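Long-range contacts in 2L protein (Yaba-like disease virus, PDB 3IT8), which probably binds the host cytokine tumour necrosis factor, as a viral protein built like an MHC class I heavy chain: residues Tyr5-Thr10 against Leu91-Gly96; Gly19-His24 against Thr31-Asn36; Tyr107-Thr112 against Gly246-Pro251. One frame throughout, in Å; residues are numbered along the deposited sequence.

How the interactions relate
From the N terminus, strand 2-10 leads into the hairpin of strands 18-25 and 28-36, which interaction 2 zips together. Interaction 1 then brings 91-96 back beside 5-10, closing a loop that holds helix 61-82 and, nested within it, the whole of interaction 2. The two touch through the pairing of 2-10 with 18-25, where N6 meets Y22 and T8 meets V20. Strand 103-112 follows 90-100 in the same sheet and carries Y107 and Y109 to interaction 3, which comes in series and spans over 130 residues. Interactions 1 and 2 build the MHC-like platform; interaction 3 ties it to the Ig-like domain.

Interaction 1 of 3, residues Tyr5-Thr10 against Leu91-Gly96; sequences YNYTVT and LSLITG. With NAG (2-acetamido-2-deoxy-beta-D-glucopyranose), chain M.
Y5, Y7 and V9 pair with T95, L93 and L91 as the hydrogen-bonded pairs of an antiparallel ladder, its axes 4.6 Å apart and running at 173°. N6-I94 and T8-S92 are the non-hydrogen-bonded pairs between them. Each hydrogen-bonded pair is closed by two N-H...O bonds. Y5 N lies 2.7 Å from T95 O; Y7 N lies 3.1 Å from L93 O. On the Y5, Y7, V9 face, the Y7 side chain lies beside L93, pointing the same way, with Y7 CD1 4.0 Å from L93 CD2; L93 O sits at the edge of the Y7 ring. T95 CG2 packs on Y5 CB at 3.6 Å, while V9 CG2 meets L91 CB. The N6, T8, S92, I94 face carries the hydroxyls and the sugar. T8 OG1 and S92 OG share a hydrogen bond of 3.0 Å. I94 runs alongside N6, with I94 CD1 3.4 Å from N6 OD1; N6 ND2 is bonded to C1 of the N-linked sugar, whose acetyl methyl C8 lies 4.0 Å from I94 CD1. The pair forms the middle of an eight-stranded MHC-like platform, between strands 18-25 and 103-112. Helix 61-82 covers V9, L91 and L93; from helix 148-174, F158 stacks on Y5 and Y170 OH is hydrogen-bonded to Y5 OH, whereas I94 meets P248 on the reverse face.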
# COMPACT_ATOMS: atom_id res chain seq x y z
N TYR D 5 -29.21 -25.88 -1.62
CA TYR D 5 -30.35 -25.78 -0.69
C TYR D 5 -31.64 -25.80 -1.53
O TYR D 5 -31.77 -25.04 -2.49
CB TYR D 5 -30.27 -24.49 0.11
CG TYR D 5 -29.25 -24.50 1.22
CD1 TYR D 5 -28.37 -25.56 1.39
CD2 TYR D 5 -29.16 -23.43 2.12
CE1 TYR D 5 -27.41 -25.57 2.41
CE2 TYR D 5 -28.20 -23.42 3.14
CZ TYR D 5 -27.33 -24.49 3.28
OH TYR D 5 -26.38 -24.47 4.26
N ASN D 6 -32.58 -26.66 -1.17
CA ASN D 6 -33.83 -26.78 -1.91
C ASN D 6 -35.01 -26.70 -0.95
O ASN D 6 -35.16 -27.56 -0.09
CB ASN D 6 -33.84 -28.13 -2.67
CG ASN D 6 -35.09 -28.37 -3.51
OD1 ASN D 6 -36.03 -27.56 -3.51
ND2 ASN D 6 -35.09 -29.50 -4.22
N TYR D 7 -35.81 -25.66 -1.08
CA TYR D 7 -37.00 -25.51 -0.25
C TYR D 7 -38.19 -25.74 -1.17
O TYR D 7 -38.28 -25.12 -2.23
CB TYR D 7 -37.12 -24.11 0.33
CG TYR D 7 -36.03 -23.69 1.28
CD1 TYR D 7 -34.83 -23.19 0.80
CD2 TYR D 7 -36.23 -23.73 2.66
CE1 TYR D 7 -33.85 -22.71 1.67
CE2 TYR D 7 -35.26 -23.26 3.53
CZ TYR D 7 -34.07 -22.75 3.03
OH TYR D 7 -33.10 -22.24 3.88
N THR D 8 -39.12 -26.61 -0.78
CA THR D 8 -40.27 -26.85 -1.63
C THR D 8 -41.61 -27.01 -0.92
O THR D 8 -41.74 -27.84 -0.01
CB THR D 8 -40.04 -28.11 -2.48
OG1 THR D 8 -38.78 -28.01 -3.15
CG2 THR D 8 -41.15 -28.25 -3.51
N VAL D 9 -42.60 -26.22 -1.31
CA VAL D 9 -43.94 -26.38 -0.75
C VAL D 9 -44.82 -26.92 -1.91
O VAL D 9 -44.70 -26.47 -3.06
CB VAL D 9 -44.53 -25.08 -0.18
CG1 VAL D 9 -43.53 -24.44 0.74
CG2 VAL D 9 -44.91 -24.15 -1.29
N THR D 10 -45.67 -27.89 -1.61
CA THR D 10 -46.54 -28.48 -2.61
C THR D 10 -47.99 -28.48 -2.18
O THR D 10 -48.28 -28.56 -0.98
CB THR D 10 -46.14 -29.92 -2.86
OG1 THR D 10 -44.73 -30.04 -2.76
CG2 THR D 10 -46.56 -30.34 -4.25
N LEU D 91 -43.92 -24.97 -5.51
CA LEU D 91 -42.98 -23.86 -5.63
C LEU D 91 -41.68 -24.26 -4.95
O LEU D 91 -41.68 -24.90 -3.90
CB LEU D 91 -43.57 -22.63 -4.93
CG LEU D 91 -42.87 -21.31 -5.22
CD1 LEU D 91 -42.89 -21.04 -6.71
CD2 LEU D 91 -43.59 -20.18 -4.48
N SER D 92 -40.56 -23.90 -5.57
CA SER D 92 -39.25 -24.24 -5.02
C SER D 92 -38.27 -23.07 -4.98
O SER D 92 -38.20 -22.25 -5.90
CB SER D 92 -38.60 -25.37 -5.82
OG SER D 92 -39.29 -26.58 -5.68
N LEU D 93 -37.50 -23.00 -3.89
CA LEU D 93 -36.48 -21.97 -3.74
C LEU D 93 -35.14 -22.68 -3.84
O LEU D 93 -34.73 -23.38 -2.92
CB LEU D 93 -36.61 -21.28 -2.39
CG LEU D 93 -35.48 -20.28 -2.15
CD1 LEU D 93 -35.51 -19.23 -3.25
CD2 LEU D 93 -35.61 -19.62 -0.77
N ILE D 94 -34.46 -22.53 -4.96
CA ILE D 94 -33.17 -23.18 -5.18
C ILE D 94 -32.05 -22.18 -4.98
O ILE D 94 -31.96 -21.18 -5.68
CB ILE D 94 -33.08 -23.74 -6.62
CG1 ILE D 94 -34.26 -24.66 -6.91
CG2 ILE D 94 -31.78 -24.50 -6.80
CD1 ILE D 94 -34.41 -25.77 -5.92
N THR D 95 -31.18 -22.45 -4.02
CA THR D 95 -30.07 -21.54 -3.76
C THR D 95 -28.87 -22.36 -3.34
O THR D 95 -29.02 -23.43 -2.75
CB THR D 95 -30.45 -20.52 -2.67
OG1 THR D 95 -29.44 -19.50 -2.59
CG2 THR D 95 -30.57 -21.21 -1.32
N GLY D 96 -27.67 -21.88 -3.66
CA GLY D 96 -26.46 -22.61 -3.33
C GLY D 96 -25.26 -22.07 -4.09
O GLY D 96 -25.34 -21.02 -4.73
C1 NAG M . -36.28 -29.99 -4.89
C2 NAG M . -35.89 -30.59 -6.25
C3 NAG M . -37.15 -31.13 -6.96
C4 NAG M . -37.85 -32.16 -6.06
C5 NAG M . -38.17 -31.47 -4.72
C6 NAG M . -38.86 -32.38 -3.73
C7 NAG M . -33.92 -29.56 -7.18
C8 NAG M . -33.35 -28.74 -8.32
N2 NAG M . -35.25 -29.57 -7.05
O3 NAG M . -36.81 -31.72 -8.20
O4 NAG M . -39.04 -32.67 -6.69
O5 NAG M . -36.94 -30.99 -4.11
O6 NAG M . -37.95 -33.26 -3.10
O7 NAG M . -33.17 -30.16 -6.43

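Interaction 2 of 3, residues Gly19-His24 against Thr31-Asn36; sequences GVFYDH and TKISYN. With NAG (2-acetamido-2-deoxy-beta-D-glucopyranose), chain M.
I33 O receives the N-H of F21 at 2.7 Å, and V20 CA, 3.1 Å from I33 O, makes a CA-H...O contact with the same oxygen. The hydrogen bond from F21 is bent, 138° at the hydrogen. I33 N returns a bond to F21 O, completing this antiparallel hydrogen-bonded pair, and Y35 N to G19 O and D23 N to T31 O continue the ladder on either side; the bond from T31 N to D23 O is weak, at 3.4 Å. Across the F21-I33 pair the side chains cross obliquely, with I33 CD1 4.0 Å from F21 CD2, and T31 CG2 stands at the edge of the F21 ring. D23 and T31 meet through their CB atoms, and their polar ends share a partner: Y64 OH bonds both D23 OD2 and T31 OG1, while D23 OD2 also takes Y170 OH.

On the reverse face Y22 and K32 lie side by side, pointing the same way. K32 has CG anti to its backbone N (chi1 177°) and is extended beyond it, which lays its methylenes beside the tyrosine: CG is 3.7 Å from Y22 CE2, and CE is 3.7 Å from Y22 OH. The sugar carried by N6 brings O6 near Y22 CE1, on the other side of the ring. This hairpin lies between strands 2-10 and 41-47 of the platform; helix 61-82 packs on F21 and I33, and N45 of strand 41-47 bonds S34 OG.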
# COMPACT_ATOMS: atom_id res chain seq x y z
N GLY D 19 -44.29 -29.16 2.97
CA GLY D 19 -43.04 -28.44 2.84
C GLY D 19 -41.85 -29.31 3.17
O GLY D 19 -41.85 -30.07 4.13
N VAL D 20 -40.82 -29.22 2.35
CA VAL D 20 -39.60 -29.97 2.58
C VAL D 20 -38.42 -29.10 2.25
O VAL D 20 -38.51 -28.14 1.48
CB VAL D 20 -39.46 -31.21 1.69
CG1 VAL D 20 -40.21 -32.37 2.30
CG2 VAL D 20 -39.96 -30.91 0.29
N PHE D 21 -37.30 -29.47 2.85
CA PHE D 21 -36.05 -28.78 2.64
C PHE D 21 -34.94 -29.81 2.56
O PHE D 21 -34.89 -30.75 3.34
CB PHE D 21 -35.76 -27.83 3.78
CG PHE D 21 -34.36 -27.33 3.76
CD1 PHE D 21 -33.99 -26.33 2.86
CD2 PHE D 21 -33.39 -27.90 4.57
CE1 PHE D 21 -32.67 -25.91 2.77
CE2 PHE D 21 -32.07 -27.50 4.49
CZ PHE D 21 -31.70 -26.50 3.59
N TYR D 22 -34.04 -29.63 1.60
CA TYR D 22 -32.91 -30.54 1.45
C TYR D 22 -31.63 -29.75 1.38
O TYR D 22 -31.55 -28.72 0.71
CB TYR D 22 -33.03 -31.39 0.18
CG TYR D 22 -34.17 -32.39 0.18
CD1 TYR D 22 -35.33 -32.16 -0.56
CD2 TYR D 22 -34.09 -33.56 0.94
CE1 TYR D 22 -36.38 -33.07 -0.56
CE2 TYR D 22 -35.14 -34.48 0.96
CZ TYR D 22 -36.28 -34.22 0.20
OH TYR D 22 -37.32 -35.14 0.18
N ASP D 23 -30.62 -30.24 2.09
CA ASP D 23 -29.29 -29.65 2.10
C ASP D 23 -28.36 -30.71 1.49
O ASP D 23 -28.17 -31.78 2.07
CB ASP D 23 -28.86 -29.36 3.54
CG ASP D 23 -27.53 -28.64 3.62
OD1 ASP D 23 -26.68 -28.86 2.74
OD2 ASP D 23 -27.32 -27.87 4.57
N HIS D 24 -27.80 -30.43 0.32
CA HIS D 24 -26.92 -31.39 -0.34
C HIS D 24 -25.51 -30.86 -0.57
O HIS D 24 -25.32 -29.79 -1.16
CB HIS D 24 -27.48 -31.79 -1.70
CG HIS D 24 -28.64 -32.73 -1.62
ND1 HIS D 24 -28.50 -34.06 -1.29
CD2 HIS D 24 -29.96 -32.54 -1.87
CE1 HIS D 24 -29.68 -34.65 -1.35
NE2 HIS D 24 -30.58 -33.75 -1.70
N THR D 31 -29.02 -32.63 5.27
CA THR D 31 -30.15 -32.35 6.13
C THR D 31 -31.47 -32.41 5.39
O THR D 31 -31.56 -31.96 4.25
CB THR D 31 -30.05 -30.94 6.71
OG1 THR D 31 -28.96 -30.89 7.61
CG2 THR D 31 -31.30 -30.57 7.44
N LYS D 32 -32.48 -32.97 6.05
CA LYS D 32 -33.81 -33.01 5.48
C LYS D 32 -34.73 -32.46 6.54
O LYS D 32 -34.62 -32.82 7.71
CB LYS D 32 -34.27 -34.41 5.12
CG LYS D 32 -35.69 -34.41 4.59
CD LYS D 32 -36.21 -35.80 4.30
CE LYS D 32 -37.64 -35.75 3.82
NZ LYS D 32 -38.21 -37.11 3.63
N ILE D 33 -35.62 -31.56 6.12
CA ILE D 33 -36.58 -30.97 7.03
C ILE D 33 -37.94 -30.96 6.36
O ILE D 33 -38.05 -30.71 5.16
CB ILE D 33 -36.18 -29.52 7.39
CG1 ILE D 33 -34.91 -29.54 8.26
CG2 ILE D 33 -37.35 -28.82 8.11
CD1 ILE D 33 -34.33 -28.15 8.50
N SER D 34 -38.98 -31.27 7.12
CA SER D 34 -40.33 -31.27 6.57
C SER D 34 -41.29 -30.60 7.54
O SER D 34 -41.07 -30.61 8.76
CB SER D 34 -40.77 -32.68 6.24
OG SER D 34 -40.48 -33.54 7.31
N TYR D 35 -42.34 -30.01 6.99
CA TYR D 35 -43.33 -29.30 7.78
C TYR D 35 -44.26 -30.27 8.48
O TYR D 35 -44.93 -31.06 7.83
CB TYR D 35 -44.13 -28.38 6.88
CG TYR D 35 -45.08 -27.51 7.64
CD1 TYR D 35 -44.62 -26.47 8.43
CD2 TYR D 35 -46.46 -27.73 7.57
CE1 TYR D 35 -45.50 -25.66 9.14
CE2 TYR D 35 -47.36 -26.92 8.28
CZ TYR D 35 -46.87 -25.89 9.06
OH TYR D 35 -47.74 -25.08 9.75
N ASN D 36 -44.29 -30.21 9.81
CA ASN D 36 -45.15 -31.05 10.64
C ASN D 36 -46.54 -30.40 10.77
O ASN D 36 -46.67 -29.34 11.40
CB ASN D 36 -44.52 -31.19 12.01
CG ASN D 36 -45.32 -32.06 12.91
OD1 ASN D 36 -46.51 -31.85 13.10
ND2 ASN D 36 -44.67 -33.06 13.49
C1 NAG M . -36.28 -29.99 -4.89
C2 NAG M . -35.89 -30.59 -6.25
C3 NAG M . -37.15 -31.13 -6.96
C4 NAG M . -37.85 -32.16 -6.06
C5 NAG M . -38.17 -31.47 -4.72
C6 NAG M . -38.86 -32.38 -3.73
C7 NAG M . -33.92 -29.56 -7.18
C8 NAG M . -33.35 -28.74 -8.32
N2 NAG M . -35.25 -29.57 -7.05
O3 NAG M . -36.81 -31.72 -8.20
O4 NAG M . -39.04 -32.67 -6.69
O5 NAG M . -36.94 -30.99 -4.11
O6 NAG M . -37.95 -33.26 -3.10
O7 NAG M . -33.17 -30.16 -6.43

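Interaction 3 of 3, residues Tyr107-Thr112 against Gly246-Pro251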
# COMPACT_ATOMS: atom_id res chain seq x y z
N TYR D 107 -26.01 -19.03 -6.63
CA TYR D 107 -27.28 -18.80 -7.29
C TYR D 107 -28.41 -18.80 -6.29
O TYR D 107 -28.25 -19.26 -5.16
CB TYR D 107 -27.52 -19.88 -8.34
CG TYR D 107 -27.36 -21.28 -7.78
CD1 TYR D 107 -28.39 -21.90 -7.08
CD2 TYR D 107 -26.14 -21.94 -7.87
CE1 TYR D 107 -28.21 -23.13 -6.48
CE2 TYR D 107 -25.95 -23.18 -7.27
CZ TYR D 107 -27.00 -23.75 -6.58
OH TYR D 107 -26.80 -24.96 -5.97
N GLY D 108 -29.55 -18.28 -6.72
CA GLY D 108 -30.73 -18.24 -5.87
C GLY D 108 -31.87 -17.90 -6.79
O GLY D 108 -31.97 -16.77 -7.25
N TYR D 109 -32.71 -18.88 -7.10
CA TYR D 109 -33.84 -18.64 -7.97
C TYR D 109 -35.07 -19.41 -7.50
O TYR D 109 -34.98 -20.31 -6.67
CB TYR D 109 -33.48 -19.02 -9.39
CG TYR D 109 -33.11 -20.47 -9.57
CD1 TYR D 109 -34.09 -21.44 -9.83
CD2 TYR D 109 -31.77 -20.87 -9.56
CE1 TYR D 109 -33.73 -22.76 -10.10
CE2 TYR D 109 -31.40 -22.19 -9.82
CZ TYR D 109 -32.39 -23.13 -10.09
OH TYR D 109 -32.02 -24.42 -10.38
N VAL D 110 -36.22 -19.03 -8.05
CA VAL D 110 -37.47 -19.65 -7.70
C VAL D 110 -38.02 -20.34 -8.93
O VAL D 110 -38.15 -19.70 -9.96
CB VAL D 110 -38.49 -18.59 -7.22
CG1 VAL D 110 -39.89 -19.18 -7.11
CG2 VAL D 110 -38.05 -18.03 -5.87
N GLU D 111 -38.32 -21.63 -8.83
CA GLU D 111 -38.91 -22.34 -9.95
C GLU D 111 -40.27 -22.91 -9.55
O GLU D 111 -40.58 -23.07 -8.37
CB GLU D 111 -38.00 -23.45 -10.48
CG GLU D 111 -37.56 -24.43 -9.45
CD GLU D 111 -36.69 -25.51 -10.05
OE1 GLU D 111 -35.84 -25.18 -10.92
OE2 GLU D 111 -36.83 -26.69 -9.63
N THR D 112 -41.08 -23.20 -10.56
CA THR D 112 -42.43 -23.71 -10.40
C THR D 112 -42.49 -25.09 -11.03
O THR D 112 -41.57 -25.49 -11.72
CB THR D 112 -43.40 -22.73 -11.10
OG1 THR D 112 -44.01 -21.89 -10.12
CG2 THR D 112 -44.46 -23.45 -11.89
N GLY D 246 -24.04 -23.68 -13.78
CA GLY D 246 -23.73 -23.49 -12.37
C GLY D 246 -25.00 -23.73 -11.55
O GLY D 246 -24.95 -24.31 -10.46
N GLU D 247 -26.14 -23.27 -12.07
CA GLU D 247 -27.42 -23.46 -11.40
C GLU D 247 -27.78 -24.93 -11.61
O GLU D 247 -27.61 -25.46 -12.71
CB GLU D 247 -28.51 -22.57 -12.03
CG GLU D 247 -28.15 -21.10 -12.10
CD GLU D 247 -29.27 -20.20 -12.66
OE1 GLU D 247 -29.88 -20.58 -13.68
OE2 GLU D 247 -29.52 -19.11 -12.11
N PRO D 248 -28.27 -25.63 -10.57
CA PRO D 248 -28.61 -27.04 -10.79
C PRO D 248 -29.57 -27.28 -11.95
O PRO D 248 -29.62 -28.38 -12.51
CB PRO D 248 -29.16 -27.50 -9.43
CG PRO D 248 -29.54 -26.23 -8.74
CD PRO D 248 -28.47 -25.25 -9.16
N GLY D 249 -30.30 -26.25 -12.35
CA GLY D 249 -31.24 -26.40 -13.44
C GLY D 249 -30.64 -26.49 -14.83
O GLY D 249 -31.35 -26.78 -15.79
N PHE D 250 -29.34 -26.25 -14.97
CA PHE D 250 -28.70 -26.32 -16.27
C PHE D 250 -28.64 -27.77 -16.77
O PHE D 250 -28.18 -28.66 -16.05
CB PHE D 250 -27.29 -25.75 -16.21
CG PHE D 250 -26.78 -25.32 -17.54
CD1 PHE D 250 -27.24 -24.14 -18.12
CD2 PHE D 250 -25.89 -26.11 -18.24
CE1 PHE D 250 -26.82 -23.77 -19.40
CE2 PHE D 250 -25.47 -25.74 -19.52
CZ PHE D 250 -25.94 -24.57 -20.09
N PRO D 251 -29.09 -28.01 -18.01
CA PRO D 251 -29.13 -29.33 -18.66
C PRO D 251 -27.75 -29.90 -19.00
O PRO D 251 -27.14 -29.49 -19.99
CB PRO D 251 -29.93 -29.08 -19.93
CG PRO D 251 -30.63 -27.79 -19.68
CD PRO D 251 -29.63 -26.99 -18.91
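A type I beta turn, E247 to F250, presses P248 of the Ig-like domain against Y107 and Y109 of platform strand 103-112. P248 CD sits over one face of the Y107 ring, offset toward the rim, in a CH-pi contact 3.6 Å from the centroid and 24° off the ring normal; its nearest ring atom is Y107 CZ, at 3.3 Å. E247 CA covers the same face nearer CD2, and G246 O approaches Y107 CE2 obliquely at 3.5 Å. The CB of Y107 is directed at the turn, and chi1 of 52° sets CG between the backbone N and the carbonyl carbon.

In this MHC class I-like fold the turn from the Ig-like domain meets the platform sheet on the face away from helix 61-82, where P248 also touches K4. The turn is closed by F250 N to E247 O, 3.0 Å. Y109 reaches P248 tip to tip, its OH 3.5 Å from P248 CG, and the same hydroxyl accepts a weak, bent hydrogen bond from G249 N at 3.2 Å. The E247 side chain passes slantwise by Y109, CB 3.7 Å from Y109 CE2, the carboxylate plane 45° from the ring. That carboxylate is held elsewhere: OE1 makes a salt bridge to R119 of strand 115-121 and takes the N-H of E244.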